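Local coordinates for hypothetical protein (PDB 1QYI) that is of unknown function but has a HAD-like hydrolase fold, whose members commonly hydrolyse phosphate esters, at residues E102-Q107 with A164-L169; E219-L224 with L252-Y257. One frame throughout, in Å; residues are numbered along the deposited sequence.

Contact 1 (102-107 with 164-169) and contact 2 (219-224 with 252-257) flank the middle of the molecule, 49 Å apart between their centres and about 30 Å between nearest atoms. The chain finishes contact 1 before it begins contact 2. Contact 1 belongs to the helical region between strands 3-6 and 233-237, the place where HAD-family proteins carry a C1 cap, and packs helix 98-106 on a loop. Contact 2 belongs to the parallel-sheet core and packs helix 217-229 on the segment after helix 242-252. In HAD enzymes the active site lies at the C-terminal ends of the core strands; no ligand or catalytic residue is identified at either contact.

Contact 1 (E102-Q107 with A164-L169); sequences EAFMYQ and ATLFSL
The Phe167 ring is met obliquely by the selenomethionine Met105: CE comes to 4.2 Å from Phe167 CE2, while SE stands 5.2 Å from the ring centroid and 49° off its normal. This is a Met-aromatic contact within an all-helical region, consistent with the C1 cap of HAD-like proteins, and it joins helix 98-106 to the loop between helices 144-158 and 172-195. The Phe104 ring is likewise approached obliquely, with Leu166 CD2 3.7 Å from Phe104 CE2 and the two side chains crossing at about a right angle. On the Tyr106 ring one face carries Met105 CB from its own helix, 3.7 Å above the plane and displaced toward the rim; Glu102 CB, of the same helix, sits in plane at the ring's edge.

Two side chains do most of the bridging. Met105 has CG anti to the carbonyl carbon (chi1 -58°), and further bends at chi2 and chi3 bring its methyl round to the loop, where CE lies 4.0 Å from Ala164 CA. Leu166 points its CB toward the helix, and one branch, CD2, serves both Phe104 and Met105, 4.1 Å from Met105 SE. The contact is thus apolar and largely buried. Val111 of helix 111-115 also touches Leu166, and Phe167 also touches Ser86, Leu89 and Ile90 of helix 77-93; the loop thus touches helices 77-93, 98-106, 111-115 and 144-158.

Within the loop Thr165 O accepts from both the N and the OG of Ser168, closing a turn from Thr165 to Ser168; Ser168 OG donates to Thr165 O over 2.8 Å, with a C=O...donor angle of 155°.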
loop_
_atom_site.group_PDB
_atom_site.type_symbol
_atom_site.label_atom_id
_atom_site.label_comp_id
_atom_site.label_asym_id
_atom_site.label_seq_id
_atom_site.Cartn_x
_atom_site.Cartn_y
_atom_site.Cartn_z
ATOM N N GLU A 102 -8.888 -32.318 6.247
ATOM C CA GLU A 102 -7.759 -32.868 5.515
ATOM C C GLU A 102 -8.002 -32.808 4.008
ATOM O O GLU A 102 -7.058 -32.751 3.215
ATOM C CB GLU A 102 -7.518 -34.308 5.943
ATOM C CG GLU A 102 -7.427 -34.474 7.439
ATOM C CD GLU A 102 -6.366 -35.470 7.844
ATOM O OE1 GLU A 102 -5.168 -35.121 7.757
ATOM O OE2 GLU A 102 -6.734 -36.603 8.233
ATOM N N ALA A 103 -9.273 -32.811 3.616
ATOM C CA ALA A 103 -9.619 -32.749 2.204
ATOM C C ALA A 103 -9.210 -31.400 1.637
ATOM O O ALA A 103 -8.419 -31.315 0.702
ATOM C CB ALA A 103 -11.112 -32.961 2.020
ATOM N N PHE A 104 -9.761 -30.344 2.216
ATOM C CA PHE A 104 -9.467 -28.989 1.783
ATOM C C PHE A 104 -7.986 -28.669 1.973
ATOM O O PHE A 104 -7.390 -27.941 1.178
ATOM C CB PHE A 104 -10.323 -28.006 2.583
ATOM C CG PHE A 104 -9.924 -26.568 2.413
ATOM C CD1 PHE A 104 -10.348 -25.836 1.303
ATOM C CD2 PHE A 104 -9.094 -25.954 3.353
ATOM C CE1 PHE A 104 -9.952 -24.516 1.128
ATOM C CE2 PHE A 104 -8.690 -24.639 3.192
ATOM C CZ PHE A 104 -9.120 -23.915 2.073
HETATM N N MSE A 105 -7.389 -29.226 3.019
HETATM C CA MSE A 105 -5.978 -28.965 3.311
HETATM C C MSE A 105 -4.973 -29.774 2.497
HETATM O O MSE A 105 -3.815 -29.375 2.386
HETATM C CB MSE A 105 -5.697 -29.206 4.799
HETATM C CG MSE A 105 -6.526 -28.364 5.762
HETATM SE SE MSE A 105 -5.858 -26.557 6.027
HETATM C CE MSE A 105 -4.309 -26.984 7.116
ATOM N N TYR A 106 -5.394 -30.894 1.921
ATOM C CA TYR A 106 -4.449 -31.728 1.182
ATOM C C TYR A 106 -4.868 -32.200 -0.216
ATOM O O TYR A 106 -4.132 -32.945 -0.868
ATOM C CB TYR A 106 -4.089 -32.938 2.053
ATOM C CG TYR A 106 -3.540 -32.559 3.413
ATOM C CD1 TYR A 106 -2.269 -32.006 3.537
ATOM C CD2 TYR A 106 -4.310 -32.706 4.570
ATOM C CE1 TYR A 106 -1.771 -31.604 4.775
ATOM C CE2 TYR A 106 -3.819 -32.303 5.819
ATOM C CZ TYR A 106 -2.550 -31.751 5.909
ATOM O OH TYR A 106 -2.057 -31.326 7.121
ATOM N N GLN A 107 -6.041 -31.773 -0.674
ATOM C CA GLN A 107 -6.532 -32.168 -1.994
ATOM C C GLN A 107 -5.633 -31.538 -3.070
ATOM O O GLN A 107 -5.162 -30.404 -2.922
ATOM C CB GLN A 107 -7.993 -31.714 -2.176
ATOM C CG GLN A 107 -8.902 -32.647 -3.003
ATOM C CD GLN A 107 -9.345 -33.902 -2.245
ATOM O OE1 GLN A 107 -10.301 -34.583 -2.641
ATOM N NE2 GLN A 107 -8.645 -34.216 -1.154
ATOM N N ALA A 164 -0.212 -27.330 7.767
ATOM C CA ALA A 164 -0.513 -25.901 7.857
ATOM C C ALA A 164 0.365 -25.040 6.939
ATOM O O ALA A 164 0.486 -23.831 7.154
ATOM C CB ALA A 164 -0.382 -25.425 9.310
ATOM N N THR A 165 0.972 -25.657 5.923
ATOM C CA THR A 165 1.830 -24.924 4.985
ATOM C C THR A 165 0.997 -24.202 3.943
ATOM O O THR A 165 1.526 -23.456 3.129
ATOM C CB THR A 165 2.824 -25.858 4.236
ATOM O OG1 THR A 165 2.111 -26.943 3.623
ATOM C CG2 THR A 165 3.872 -26.403 5.197
ATOM N N LEU A 166 -0.308 -24.438 3.979
ATOM C CA LEU A 166 -1.236 -23.811 3.053
ATOM C C LEU A 166 -1.330 -22.329 3.406
ATOM O O LEU A 166 -1.614 -21.497 2.550
ATOM C CB LEU A 166 -2.611 -24.456 3.195
ATOM C CG LEU A 166 -3.624 -24.164 2.092
ATOM C CD1 LEU A 166 -3.255 -24.983 0.852
ATOM C CD2 LEU A 166 -5.023 -24.528 2.559
ATOM N N PHE A 167 -1.085 -22.021 4.679
ATOM C CA PHE A 167 -1.130 -20.656 5.196
ATOM C C PHE A 167 0.229 -19.957 5.134
ATOM O O PHE A 167 0.401 -18.863 5.673
ATOM C CB PHE A 167 -1.612 -20.661 6.654
ATOM C CG PHE A 167 -2.996 -21.210 6.841
ATOM C CD1 PHE A 167 -4.083 -20.621 6.199
ATOM C CD2 PHE A 167 -3.209 -22.332 7.640
ATOM C CE1 PHE A 167 -5.365 -21.143 6.343
ATOM C CE2 PHE A 167 -4.486 -22.867 7.791
ATOM C CZ PHE A 167 -5.566 -22.271 7.139
ATOM N N SER A 168 1.193 -20.602 4.491
ATOM C CA SER A 168 2.531 -20.047 4.364
ATOM C C SER A 168 2.543 -18.763 3.546
ATOM O O SER A 168 1.701 -18.554 2.676
ATOM C CB SER A 168 3.465 -21.061 3.696
ATOM O OG SER A 168 3.108 -21.256 2.325
ATOM N N LEU A 169 3.516 -17.913 3.841
ATOM C CA LEU A 169 3.685 -16.656 3.142
ATOM C C LEU A 169 3.950 -16.945 1.660
ATOM O O LEU A 169 4.613 -17.926 1.324
ATOM C CB LEU A 169 4.861 -15.905 3.755
ATOM C CG LEU A 169 5.300 -14.656 3.008
ATOM C CD1 LEU A 169 4.107 -13.724 2.836
ATOM C CD2 LEU A 169 6.423 -13.974 3.766
#

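Contact 2 (E219-L224 with L252-Y257)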
loop_
_atom_site.group_PDB
_atom_site.type_symbol
_atom_site.label_atom_id
_atom_site.label_comp_id
_atom_site.label_asym_id
_atom_site.label_seq_id
_atom_site.Cartn_x
_atom_site.Cartn_y
_atom_site.Cartn_z
ATOM N N GLU A 219 -7.374 22.918 -7.185
ATOM C CA GLU A 219 -6.581 23.854 -6.383
ATOM C C GLU A 219 -5.080 23.582 -6.526
ATOM O O GLU A 219 -4.282 24.521 -6.558
ATOM C CB GLU A 219 -6.974 23.752 -4.906
ATOM C CG GLU A 219 -7.664 24.984 -4.338
ATOM C CD GLU A 219 -8.069 24.812 -2.875
ATOM O OE1 GLU A 219 -8.988 24.006 -2.601
ATOM O OE2 GLU A 219 -7.460 25.472 -2.001
ATOM N N VAL A 220 -4.695 22.305 -6.607
ATOM C CA VAL A 220 -3.283 21.960 -6.754
ATOM C C VAL A 220 -2.816 22.197 -8.188
ATOM O O VAL A 220 -1.640 22.446 -8.420
ATOM C CB VAL A 220 -2.974 20.474 -6.363
ATOM C CG1 VAL A 220 -3.746 20.084 -5.124
ATOM C CG2 VAL A 220 -3.269 19.548 -7.516
ATOM N N LYS A 221 -3.735 22.131 -9.147
ATOM C CA LYS A 221 -3.370 22.355 -10.537
ATOM C C LYS A 221 -2.925 23.799 -10.738
ATOM O O LYS A 221 -2.182 24.097 -11.673
ATOM C CB LYS A 221 -4.539 22.045 -11.469
ATOM C CG LYS A 221 -4.769 20.572 -11.763
ATOM C CD LYS A 221 -6.066 20.397 -12.545
ATOM C CE LYS A 221 -6.303 18.945 -12.946
ATOM N NZ LYS A 221 -7.668 18.732 -13.517
ATOM N N VAL A 222 -3.384 24.695 -9.863
ATOM C CA VAL A 222 -3.006 26.110 -9.933
ATOM C C VAL A 222 -1.679 26.317 -9.212
ATOM O O VAL A 222 -0.857 27.134 -9.620
ATOM C CB VAL A 222 -4.067 27.022 -9.266
ATOM C CG1 VAL A 222 -3.590 28.472 -9.290
ATOM C CG2 VAL A 222 -5.402 26.899 -9.986
ATOM N N LEU A 223 -1.487 25.572 -8.127
ATOM C CA LEU A 223 -0.264 25.643 -7.340
ATOM C C LEU A 223 0.906 25.113 -8.151
ATOM O O LEU A 223 1.973 25.720 -8.186
ATOM C CB LEU A 223 -0.415 24.827 -6.050
ATOM C CG LEU A 223 0.849 24.361 -5.309
ATOM C CD1 LEU A 223 1.657 25.561 -4.810
ATOM C CD2 LEU A 223 0.442 23.453 -4.154
ATOM N N LEU A 224 0.707 23.974 -8.804
ATOM C CA LEU A 224 1.763 23.375 -9.620
ATOM C C LEU A 224 2.099 24.277 -10.798
ATOM O O LEU A 224 3.265 24.461 -11.143
ATOM C CB LEU A 224 1.325 21.999 -10.131
ATOM C CG LEU A 224 1.092 20.950 -9.042
ATOM C CD1 LEU A 224 0.617 19.653 -9.673
ATOM C CD2 LEU A 224 2.381 20.740 -8.258
ATOM N N LEU A 252 -6.390 11.987 -12.903
ATOM C CA LEU A 252 -6.665 13.219 -12.167
ATOM C C LEU A 252 -6.285 14.505 -12.886
ATOM O O LEU A 252 -6.796 15.577 -12.555
ATOM C CB LEU A 252 -5.964 13.178 -10.812
ATOM C CG LEU A 252 -6.441 12.074 -9.867
ATOM C CD1 LEU A 252 -5.456 11.930 -8.727
ATOM C CD2 LEU A 252 -7.834 12.408 -9.356
ATOM N N GLY A 253 -5.390 14.405 -13.864
ATOM C CA GLY A 253 -4.963 15.585 -14.600
ATOM C C GLY A 253 -3.754 16.275 -13.983
ATOM O O GLY A 253 -3.545 17.467 -14.183
ATOM N N LEU A 254 -2.946 15.528 -13.238
ATOM C CA LEU A 254 -1.772 16.107 -12.606
ATOM C C LEU A 254 -0.518 15.749 -13.388
ATOM O O LEU A 254 0.462 16.497 -13.396
ATOM C CB LEU A 254 -1.647 15.606 -11.166
ATOM C CG LEU A 254 -2.844 15.875 -10.254
ATOM C CD1 LEU A 254 -2.643 15.170 -8.927
ATOM C CD2 LEU A 254 -3.029 17.371 -10.053
ATOM N N LEU A 255 -0.559 14.605 -14.057
ATOM C CA LEU A 255 0.577 14.126 -14.833
ATOM C C LEU A 255 1.216 15.185 -15.734
ATOM O O LEU A 255 2.435 15.288 -15.801
ATOM C CB LEU A 255 0.156 12.916 -15.668
ATOM C CG LEU A 255 1.316 12.051 -16.150
ATOM C CD1 LEU A 255 2.075 11.516 -14.948
ATOM C CD2 LEU A 255 0.780 10.916 -17.005
ATOM N N PRO A 256 0.402 15.980 -16.447
ATOM C CA PRO A 256 0.954 17.015 -17.330
ATOM C C PRO A 256 1.946 17.991 -16.674
ATOM O O PRO A 256 2.684 18.694 -17.373
ATOM C CB PRO A 256 -0.299 17.714 -17.856
ATOM C CG PRO A 256 -1.271 16.572 -17.969
ATOM C CD PRO A 256 -1.052 15.832 -16.660
ATOM N N TYR A 257 1.967 18.025 -15.341
ATOM C CA TYR A 257 2.865 18.912 -14.587
ATOM C C TYR A 257 4.143 18.208 -14.153
ATOM O O TYR A 257 4.960 18.788 -13.439
ATOM C CB TYR A 257 2.167 19.439 -13.335
ATOM C CG TYR A 257 0.917 20.220 -13.629
ATOM C CD1 TYR A 257 0.985 21.509 -14.167
ATOM C CD2 TYR A 257 -0.337 19.670 -13.384
ATOM C CE1 TYR A 257 -0.171 22.228 -14.455
ATOM C CE2 TYR A 257 -1.496 20.370 -13.666
ATOM C CZ TYR A 257 -1.413 21.646 -14.202
ATOM O OH TYR A 257 -2.576 22.320 -14.490
#
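Lys221 of helix 217-229 crosses the Tyr257 side chain at about a right angle and then runs on to the end of helix 242-252. Its CB lies 3.6 Å from Tyr257 OH. CG, anti to the carbonyl carbon (chi1 -79°), meets Tyr257 CE2 at 3.8 Å and also approaches CD2 of Leu254. From there the chain is extended: CD passes Gly253 O more distantly, CE lies 3.4 Å from both Gly253 O and Leu252 O, and NZ gives a weak hydrogen bond of 3.4 Å to Leu252 O.

The carbonyls it reaches belong to a Schellman motif that ends helix 242-252, with Gly253 at positive phi (90°). That helix follows strand 233-237 and leads to strand 263-264, a beta-alpha-beta crossover of the HAD-like core; helix 217-229 leads into the first of these strands.

One turn beyond Lys221, Leu224 CB sits over a face of the Tyr257 ring in a CH-pi contact, 4.2 Å from the centroid and 22° off the normal. Leu224 and Tyr257 both also touch Leu234 of strand 233-237. Val220 CG2 meets Leu254 CD2 at 3.4 Å.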